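Local coordinates for protein putative glycosyltransferase (GalT1) (Streptococcus parasanguinis FW213, PDB 5HEA) that is probably a nucleotide-sugar-dependent glycosyltransferase, this chain being its C-terminal part with a GT-A domain of glycosyltransferase family 2, at residues A[74-79]-A[188-193]; A[86-91]-A[176-181]; A[22-27]-A[53-58]. All blocks are in the same frame, centred on the assembly; numbering follows the deposited sequence.

Contact 1 (A[74-79]-A[188-193])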
loop_
_atom_site.group_PDB
_atom_site.type_symbol
_atom_site.label_atom_id
_atom_site.label_comp_id
_atom_site.label_asym_id
_atom_site.label_seq_id
_atom_site.Cartn_x
_atom_site.Cartn_y
_atom_site.Cartn_z
ATOM N N ALA A 74 21.286 2.190 -8.345
ATOM C CA ALA A 74 21.182 3.616 -8.094
ATOM C C ALA A 74 22.478 4.167 -7.516
ATOM O O ALA A 74 22.887 5.279 -7.854
ATOM C CB ALA A 74 20.007 3.916 -7.164
ATOM N N ALA A 75 23.126 3.398 -6.647
ATOM C CA ALA A 75 24.398 3.826 -6.071
ATOM C C ALA A 75 25.476 3.986 -7.150
ATOM O O ALA A 75 26.220 4.968 -7.161
ATOM C CB ALA A 75 24.860 2.840 -4.990
ATOM N N ARG A 76 25.571 3.022 -8.057
ATOM C CA ARG A 76 26.584 3.118 -9.111
ATOM C C ARG A 76 26.273 4.275 -10.062
ATOM O O ARG A 76 27.173 4.994 -10.484
ATOM C CB ARG A 76 26.695 1.810 -9.894
ATOM C CG ARG A 76 27.219 0.645 -9.070
ATOM C CD ARG A 76 27.649 -0.506 -9.967
ATOM N NE ARG A 76 28.101 -1.664 -9.202
ATOM C CZ ARG A 76 27.342 -2.728 -8.975
ATOM N NH1 ARG A 76 26.118 -2.756 -9.465
ATOM N NH2 ARG A 76 27.797 -3.755 -8.268
ATOM N N ASN A 77 24.998 4.450 -10.401
ATOM C CA ASN A 77 24.601 5.535 -11.301
ATOM C C ASN A 77 24.951 6.906 -10.704
ATOM O O ASN A 77 25.341 7.820 -11.426
ATOM C CB ASN A 77 23.101 5.460 -11.641
ATOM C CG ASN A 77 22.741 4.243 -12.492
ATOM O OD1 ASN A 77 23.588 3.689 -13.193
ATOM N ND2 ASN A 77 21.466 3.834 -12.448
ATOM N N ALA A 78 24.830 7.035 -9.384
ATOM C CA ALA A 78 25.212 8.269 -8.697
ATOM C C ALA A 78 26.712 8.476 -8.830
ATOM O O ALA A 78 27.185 9.598 -9.030
ATOM C CB ALA A 78 24.807 8.221 -7.206
ATOM N N GLY A 79 27.458 7.381 -8.715
ATOM C CA GLY A 79 28.900 7.424 -8.884
ATOM C C GLY A 79 29.294 7.901 -10.276
ATOM O O GLY A 79 30.174 8.750 -10.430
ATOM N N LEU A 188 18.354 -6.638 -9.643
ATOM C CA LEU A 188 19.581 -7.368 -9.342
ATOM C C LEU A 188 20.062 -7.887 -10.695
ATOM O O LEU A 188 19.354 -7.731 -11.690
ATOM C CB LEU A 188 19.307 -8.528 -8.377
ATOM C CG LEU A 188 20.347 -8.956 -7.325
ATOM C CD1 LEU A 188 20.301 -10.475 -7.084
ATOM C CD2 LEU A 188 21.763 -8.493 -7.658
ATOM N N ARG A 189 21.247 -8.502 -10.736
ATOM C CA ARG A 189 21.919 -8.826 -11.998
ATOM C C ARG A 189 22.009 -7.541 -12.826
ATOM O O ARG A 189 21.670 -7.504 -14.010
ATOM C CB ARG A 189 21.165 -9.923 -12.760
ATOM C CG ARG A 189 21.008 -11.233 -12.006
ATOM C CD ARG A 189 22.356 -11.900 -11.785
ATOM N NE ARG A 189 22.256 -13.359 -11.804
ATOM C CZ ARG A 189 22.502 -14.113 -12.873
ATOM N NH1 ARG A 189 22.869 -13.553 -14.023
ATOM N NH2 ARG A 189 22.384 -15.431 -12.788
ATOM N N GLU A 190 22.417 -6.462 -12.170
ATOM C CA GLU A 190 22.442 -5.166 -12.828
ATOM C C GLU A 190 23.697 -5.060 -13.694
ATOM O O GLU A 190 23.653 -4.457 -14.776
ATOM C CB GLU A 190 22.329 -4.019 -11.812
ATOM C CG GLU A 190 23.496 -3.870 -10.811
ATOM C CD GLU A 190 23.383 -4.744 -9.544
ATOM O OE1 GLU A 190 22.493 -5.623 -9.448
ATOM O OE2 GLU A 190 24.211 -4.547 -8.623
ATOM N N ASP A 191 24.787 -5.677 -13.218
ATOM C CA ASP A 191 26.059 -5.805 -13.960
ATOM C C ASP A 191 25.838 -6.568 -15.259
ATOM O O ASP A 191 26.337 -6.171 -16.324
ATOM C CB ASP A 191 27.125 -6.573 -13.145
ATOM C CG ASP A 191 27.732 -5.752 -12.009
ATOM O OD1 ASP A 191 27.436 -4.540 -11.926
ATOM O OD2 ASP A 191 28.520 -6.324 -11.202
ATOM N N ASP A 192 25.102 -7.675 -15.136
ATOM C CA ASP A 192 24.719 -8.551 -16.247
ATOM C C ASP A 192 24.014 -7.754 -17.366
ATOM O O ASP A 192 24.223 -8.015 -18.549
ATOM C CB ASP A 192 23.809 -9.656 -15.681
ATOM C CG ASP A 192 23.385 -10.708 -16.718
ATOM O OD1 ASP A 192 24.107 -10.978 -17.700
ATOM O OD2 ASP A 192 22.312 -11.297 -16.512
ATOM N N ALA A 193 23.202 -6.770 -16.979
ATOM C CA ALA A 193 22.424 -5.964 -17.923
ATOM C C ALA A 193 23.197 -4.794 -18.518
ATOM O O ALA A 193 22.715 -4.149 -19.448
ATOM C CB ALA A 193 21.146 -5.445 -17.242
#

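Contact 2 (A[86-91]-A[176-181])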
loop_
_atom_site.group_PDB
_atom_site.type_symbol
_atom_site.label_atom_id
_atom_site.label_comp_id
_atom_site.label_asym_id
_atom_site.label_seq_id
_atom_site.Cartn_x
_atom_site.Cartn_y
_atom_site.Cartn_z
ATOM N N LYS A 86 38.801 10.849 -16.434
ATOM C CA LYS A 86 38.833 10.478 -17.840
ATOM C C LYS A 86 38.504 8.995 -17.987
ATOM O O LYS A 86 38.107 8.528 -19.064
ATOM C CB LYS A 86 40.209 10.778 -18.450
ATOM C CG LYS A 86 40.348 10.294 -19.896
ATOM C CD LYS A 86 41.513 10.940 -20.620
ATOM C CE LYS A 86 41.661 10.369 -22.026
ATOM N NZ LYS A 86 42.687 11.106 -22.808
ATOM N N TYR A 87 38.681 8.261 -16.891
ATOM C CA TYR A 87 38.394 6.830 -16.851
ATOM C C TYR A 87 37.548 6.508 -15.633
ATOM O O TYR A 87 37.628 7.192 -14.610
ATOM C CB TYR A 87 39.688 6.023 -16.792
ATOM C CG TYR A 87 40.647 6.377 -17.900
ATOM C CD1 TYR A 87 41.653 7.317 -17.691
ATOM C CD2 TYR A 87 40.527 5.804 -19.163
ATOM C CE1 TYR A 87 42.531 7.666 -18.697
ATOM C CE2 TYR A 87 41.406 6.150 -20.189
ATOM C CZ TYR A 87 42.409 7.080 -19.940
ATOM O OH TYR A 87 43.293 7.443 -20.925
ATOM N N ILE A 88 36.747 5.457 -15.748
ATOM C CA ILE A 88 35.877 5.027 -14.654
ATOM C C ILE A 88 36.113 3.553 -14.357
ATOM O O ILE A 88 36.220 2.729 -15.265
ATOM C CB ILE A 88 34.379 5.256 -14.996
ATOM C CG1 ILE A 88 34.045 6.755 -14.945
ATOM C CG2 ILE A 88 33.466 4.403 -14.067
ATOM C CD1 ILE A 88 32.601 7.078 -15.255
ATOM N N THR A 89 36.202 3.215 -13.079
ATOM C CA THR A 89 36.337 1.820 -12.717
ATOM C C THR A 89 35.490 1.561 -11.472
ATOM O O THR A 89 35.154 2.499 -10.746
ATOM C CB THR A 89 37.820 1.472 -12.497
ATOM O OG1 THR A 89 38.000 0.050 -12.525
ATOM C CG2 THR A 89 38.314 2.055 -11.171
ATOM N N PHE A 90 35.111 0.303 -11.250
ATOM C CA PHE A 90 34.231 -0.046 -10.130
ATOM C C PHE A 90 34.976 -0.973 -9.178
ATOM O O PHE A 90 35.701 -1.850 -9.625
ATOM C CB PHE A 90 32.957 -0.751 -10.634
ATOM C CG PHE A 90 32.098 0.111 -11.524
ATOM C CD1 PHE A 90 31.203 1.016 -10.974
ATOM C CD2 PHE A 90 32.202 0.027 -12.908
ATOM C CE1 PHE A 90 30.421 1.829 -11.792
ATOM C CE2 PHE A 90 31.422 0.833 -13.732
ATOM C CZ PHE A 90 30.540 1.739 -13.172
ATOM N N VAL A 91 34.817 -0.768 -7.874
ATOM C CA VAL A 91 35.363 -1.694 -6.879
ATOM C C VAL A 91 34.255 -1.968 -5.861
ATOM O O VAL A 91 33.638 -1.034 -5.351
ATOM C CB VAL A 91 36.595 -1.104 -6.144
ATOM C CG1 VAL A 91 37.012 -2.005 -4.976
ATOM C CG2 VAL A 91 37.760 -0.930 -7.096
ATOM N N GLU A 176 33.903 8.414 -21.593
ATOM C CA GLU A 176 33.003 8.762 -22.695
ATOM C C GLU A 176 32.084 7.596 -23.092
ATOM O O GLU A 176 31.016 7.814 -23.652
ATOM C CB GLU A 176 33.792 9.258 -23.914
ATOM C CG GLU A 176 34.699 8.200 -24.535
ATOM C CD GLU A 176 35.574 8.749 -25.649
ATOM O OE1 GLU A 176 35.199 9.781 -26.252
ATOM O OE2 GLU A 176 36.638 8.147 -25.920
ATOM N N LEU A 177 32.494 6.366 -22.790
ATOM C CA LEU A 177 31.675 5.192 -23.079
ATOM C C LEU A 177 30.313 5.202 -22.350
ATOM O O LEU A 177 29.369 4.549 -22.785
ATOM C CB LEU A 177 32.431 3.915 -22.704
ATOM C CG LEU A 177 33.409 3.200 -23.639
ATOM C CD1 LEU A 177 33.732 3.950 -24.917
ATOM C CD2 LEU A 177 34.664 2.839 -22.893
ATOM N N PHE A 178 30.208 5.933 -21.246
ATOM C CA PHE A 178 28.988 5.887 -20.433
ATOM C C PHE A 178 27.808 6.745 -20.933
ATOM O O PHE A 178 26.744 6.768 -20.299
ATOM C CB PHE A 178 29.297 6.182 -18.955
ATOM C CG PHE A 178 29.953 5.031 -18.243
ATOM C CD1 PHE A 178 29.193 4.104 -17.548
ATOM C CD2 PHE A 178 31.326 4.859 -18.304
ATOM C CE1 PHE A 178 29.790 3.035 -16.908
ATOM C CE2 PHE A 178 31.936 3.798 -17.663
ATOM C CZ PHE A 178 31.172 2.880 -16.969
ATOM N N GLU A 179 27.988 7.441 -22.055
ATOM C CA GLU A 179 26.880 8.202 -22.646
ATOM C C GLU A 179 25.648 7.317 -22.874
ATOM O O GLU A 179 25.678 6.378 -23.683
ATOM C CB GLU A 179 27.289 8.862 -23.969
ATOM C CG GLU A 179 26.133 9.638 -24.622
ATOM C CD GLU A 179 26.432 10.137 -26.036
ATOM O OE1 GLU A 179 27.449 9.721 -26.635
ATOM O OE2 GLU A 179 25.631 10.948 -26.549
ATOM N N GLY A 180 24.576 7.608 -22.140
ATOM C CA GLY A 180 23.328 6.885 -22.305
ATOM C C GLY A 180 23.305 5.513 -21.660
ATOM O O GLY A 180 22.320 4.778 -21.797
ATOM N N ILE A 181 24.383 5.158 -20.962
ATOM C CA ILE A 181 24.452 3.864 -20.291
ATOM C C ILE A 181 24.353 4.016 -18.775
ATOM O O ILE A 181 25.182 4.697 -18.159
ATOM C CB ILE A 181 25.751 3.086 -20.670
ATOM C CG1 ILE A 181 25.712 2.672 -22.151
ATOM C CG2 ILE A 181 25.881 1.847 -19.808
ATOM C CD1 ILE A 181 26.996 2.003 -22.653
#

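Contact 3 (A[22-27]-A[53-58])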
loop_
_atom_site.group_PDB
_atom_site.type_symbol
_atom_site.label_atom_id
_atom_site.label_comp_id
_atom_site.label_asym_id
_atom_site.label_seq_id
_atom_site.Cartn_x
_atom_site.Cartn_y
_atom_site.Cartn_z
ATOM N N ARG A 22 39.362 -2.772 4.958
ATOM C CA ARG A 22 40.262 -3.550 4.117
ATOM C C ARG A 22 40.201 -3.069 2.659
ATOM O O ARG A 22 41.239 -2.874 2.018
ATOM C CB ARG A 22 39.932 -5.041 4.211
ATOM C CG ARG A 22 40.902 -5.930 3.447
ATOM C CD ARG A 22 40.470 -7.378 3.535
ATOM N NE ARG A 22 39.141 -7.574 2.958
ATOM C CZ ARG A 22 38.421 -8.677 3.111
ATOM N NH1 ARG A 22 38.893 -9.690 3.832
ATOM N NH2 ARG A 22 37.234 -8.777 2.546
ATOM N N CYS A 23 38.993 -2.841 2.155
ATOM C CA CYS A 23 38.834 -2.336 0.790
ATOM C C CYS A 23 39.544 -0.996 0.615
ATOM O O CYS A 23 40.408 -0.843 -0.252
ATOM C CB CYS A 23 37.352 -2.198 0.434
ATOM S SG CYS A 23 37.070 -1.465 -1.211
ATOM N N LEU A 24 39.196 -0.031 1.463
ATOM C CA LEU A 24 39.737 1.314 1.350
ATOM C C LEU A 24 41.262 1.382 1.566
ATOM O O LEU A 24 41.944 2.142 0.882
ATOM C CB LEU A 24 38.994 2.270 2.290
ATOM C CG LEU A 24 37.497 2.459 1.970
ATOM C CD1 LEU A 24 36.846 3.453 2.918
ATOM C CD2 LEU A 24 37.289 2.888 0.527
ATOM N N ASP A 25 41.787 0.609 2.518
ATOM C CA ASP A 25 43.238 0.543 2.732
ATOM C C ASP A 25 43.939 0.081 1.446
ATOM O O ASP A 25 44.956 0.651 1.042
ATOM C CB ASP A 25 43.612 -0.399 3.903
ATOM C CG ASP A 25 43.222 0.158 5.289
ATOM O OD1 ASP A 25 43.011 1.386 5.439
ATOM O OD2 ASP A 25 43.139 -0.653 6.244
ATOM N N SER A 26 43.390 -0.942 0.793
ATOM C CA SER A 26 44.007 -1.461 -0.437
ATOM C C SER A 26 43.973 -0.450 -1.596
ATOM O O SER A 26 44.878 -0.432 -2.430
ATOM C CB SER A 26 43.396 -2.805 -0.851
ATOM O OG SER A 26 42.142 -2.629 -1.480
ATOM N N LEU A 27 42.957 0.412 -1.630
ATOM C CA LEU A 27 42.864 1.442 -2.671
ATOM C C LEU A 27 43.798 2.633 -2.457
ATOM O O LEU A 27 44.424 3.122 -3.399
ATOM C CB LEU A 27 41.422 1.964 -2.803
ATOM C CG LEU A 27 40.367 0.971 -3.288
ATOM C CD1 LEU A 27 38.965 1.615 -3.287
ATOM C CD2 LEU A 27 40.723 0.496 -4.671
ATOM N N GLU A 53 33.215 8.411 6.585
ATOM C CA GLU A 53 33.561 9.760 7.042
ATOM C C GLU A 53 34.981 9.841 7.582
ATOM O O GLU A 53 35.707 10.790 7.295
ATOM C CB GLU A 53 32.569 10.247 8.104
ATOM C CG GLU A 53 31.195 10.593 7.556
ATOM C CD GLU A 53 31.219 11.817 6.648
ATOM O OE1 GLU A 53 32.185 12.602 6.729
ATOM O OE2 GLU A 53 30.275 11.992 5.847
ATOM N N GLU A 54 35.373 8.838 8.361
ATOM C CA GLU A 54 36.709 8.810 8.947
ATOM C C GLU A 54 37.792 8.732 7.879
ATOM O O GLU A 54 38.809 9.402 7.995
ATOM C CB GLU A 54 36.849 7.654 9.933
ATOM C CG GLU A 54 35.988 7.807 11.177
ATOM C CD GLU A 54 36.096 6.609 12.111
ATOM O OE1 GLU A 54 36.465 5.509 11.637
ATOM O OE2 GLU A 54 35.815 6.770 13.320
ATOM N N TYR A 55 37.583 7.919 6.841
ATOM C CA TYR A 55 38.566 7.838 5.752
ATOM C C TYR A 55 38.621 9.135 4.926
ATOM O O TYR A 55 39.693 9.559 4.498
ATOM C CB TYR A 55 38.314 6.617 4.847
ATOM C CG TYR A 55 38.968 5.350 5.346
ATOM C CD1 TYR A 55 38.382 4.597 6.359
ATOM C CD2 TYR A 55 40.180 4.913 4.823
ATOM C CE1 TYR A 55 38.982 3.438 6.834
ATOM C CE2 TYR A 55 40.792 3.755 5.294
ATOM C CZ TYR A 55 40.186 3.020 6.298
ATOM O OH TYR A 55 40.775 1.867 6.779
ATOM N N ALA A 56 37.467 9.758 4.703
ATOM C CA ALA A 56 37.404 11.028 3.979
ATOM C C ALA A 56 38.244 12.112 4.665
ATOM O O ALA A 56 38.793 12.996 4.005
ATOM C CB ALA A 56 35.955 11.497 3.849
ATOM N N LYS A 57 38.334 12.043 5.989
ATOM C CA LYS A 57 39.073 13.047 6.746
ATOM C C LYS A 57 40.587 12.938 6.571
ATOM O O LYS A 57 41.298 13.915 6.770
ATOM C CB LYS A 57 38.706 12.986 8.232
ATOM C CG LYS A 57 37.277 13.402 8.525
ATOM C CD LYS A 57 36.901 13.172 9.981
ATOM C CE LYS A 57 35.451 13.596 10.226
ATOM N NZ LYS A 57 35.006 13.358 11.626
ATOM N N ILE A 58 41.083 11.762 6.192
ATOM C CA ILE A 58 42.535 11.569 6.110
ATOM C C ILE A 58 43.107 11.449 4.690
ATOM O O ILE A 58 44.314 11.317 4.516
ATOM C CB ILE A 58 43.019 10.387 6.991
ATOM C CG1 ILE A 58 42.263 9.102 6.656
ATOM C CG2 ILE A 58 42.873 10.730 8.473
ATOM C CD1 ILE A 58 42.976 8.206 5.657
#

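Contact 1 (A[74-79]-A[188-193])
A buried salt-bridge network of Arg76, Glu190 and Asp191 joins helix 72-82 to the loop that precedes helix 195-201. Arg76 reaches out from the helix with its chain extended from CG to NE, carrying the guanidinium to the two acids, Glu190 at its edge and Asp191 over one face. Arg76 NH1 donates to Glu190 OE2 at 2.7 Å with an N-H...O angle of 159°. The oxygen lies close to the guanidinium plane and accepts through its anti lone pair, on the side away from OE1. Glu190 gets there by a bend: CG sits between its backbone N and carbonyl carbon, and the chain turns again at chi2 (-86°), which also leaves Glu190 CG only 3.2 Å from Arg76 NH1. Asp191 approaches differently: Asp191 OD1 lies 3.3 Å from Arg76 NH1, above the guanidinium. No N-H points at that oxygen, and the pairing is one of charge alone. Arg76 belongs to an Ala-Arg-Asn-Ala-Gly run of the kind found in family 2 GT-A transferases, and the Glu-Asp-Asp run 190-192 probably corresponds to the acidic motif of such enzymes. Arg76 also forms a cation-pi contact with Phe183 and a long, weak ion pair with Asp92, the first aspartate of the Asp-Ser-Asp sequence. Behind the loop, Asp192 forms salt bridges with Arg241 of helix 231-247 and Arg262 of helix 253-272.

Contact 2 (A[86-91]-A[176-181])
Phe178 reaches across to Ile88 and Phe90, two residues on the same face of strand 87-90, in a small, wholly apolar contact. The chain is still in a 3-10 turn, begun before Glu176, as far as Phe178. Glu176 keeps to its solvent-exposed side. Phe178 then sends its ring toward the strand, with CG anti to its own carbonyl carbon (chi1 -75°). Ile88 meets the Phe178 ring obliquely: Phe178 CE2 is 3.9 Å from Ile88 CB and 4.0 Å from Ile88 CG2, while Phe178 CD2 lies 4.0 Å from the end of the longer branch, Ile88 CD1. Farther out, Phe178 CZ comes to 3.8 Å from Phe90 CE2, close to the plane of the Phe90 ring and at its edge. The two phenyl groups come from opposite directions. Past Phe178 the chain reverses in a type II beta turn closed by Ile181 N to Phe178 O at 2.9 Å, with Gly180 taking the positive phi of its third position. Gly180 O also accepts a hydrogen bond from Gln280 of the second subunit, and Ile181 packs on Asn284 of that subunit. Strand 87-90 is an inner strand of the GT-A sheet, parallel to 7-13 and antiparallel to 171-174. Ile88 and Phe90 rest against Ile10 of the first, Phe183 meets Phe90 edge-to-face, and helix 195-201 covers Phe178 through Leu198.

Contact 3 (A[22-27]-A[53-58])
Tyr55 carries this contact, laying one ring face against Leu24 and giving its hydroxyl to Asp25. Leu24 CD1 stands over that face, 3.7 Å from Tyr55 CG and 4.1 Å from the ring centroid, 23° off the normal: a CH-pi contact displaced toward the CB end of the ring. Leu24 CB lies 3.8 Å from Tyr55 CE2, a second point of contact nearer the hydroxyl. At the edge, Tyr55 OH donates to Asp25 OD1 at 2.7 Å. The oxygen is in the plane of the ring, but the hydroxyl meets the carboxylate from above, 43° out of its plane. Asp25 reaches this point with CG anti to the carbonyl carbon (chi1 -70°), bringing Asp25 OD1 within 3.2 Å of Tyr55 CE2 as well. The two helices, 20-28 and 48-58, are the connections of successive beta-alpha-beta units, linking parallel strands 7-13, 35-41 and 62-66 in the Rossmann-like half of the GT-A fold. Tyr55 is flanked further by Lys21 and Leu28 of helix 20-28 and by Ile62 of the last of these strands. On another side of helix 20-28, Ser26 OG donates to Cys23 O at 2.8 Å, a carbonyl that also takes Leu27 N; the same OG accepts a hydrogen bond from Val97 N of strand 96-97. Arg22 forms a salt bridge with Glu126.

In the fold
Contacts 1 and 2 are buried near the centre of the chain's fold (about 9 and 12 Å from it), their own centres about 12 Å apart, whereas contact 3 is partly buried and lies about 21 Å from the chain centre. Helix 72-82 is followed in the chain by strand 87-90, and contacts 1 and 2 touch where Arg76 CD packs on Phe90 CD1 (4.0 Å); the loop after strand 171-174 supplies the partners of both. Yet one is ionic and the other purely apolar. Contact 3 joins two neighbouring helices packed beside the parallel strands 35-41 and 62-66 by apolar cover and one hydrogen bond. It meets contact 2 through Val91 CG1 and Cys23 SG, 3.8 Å apart, but does not touch contact 1.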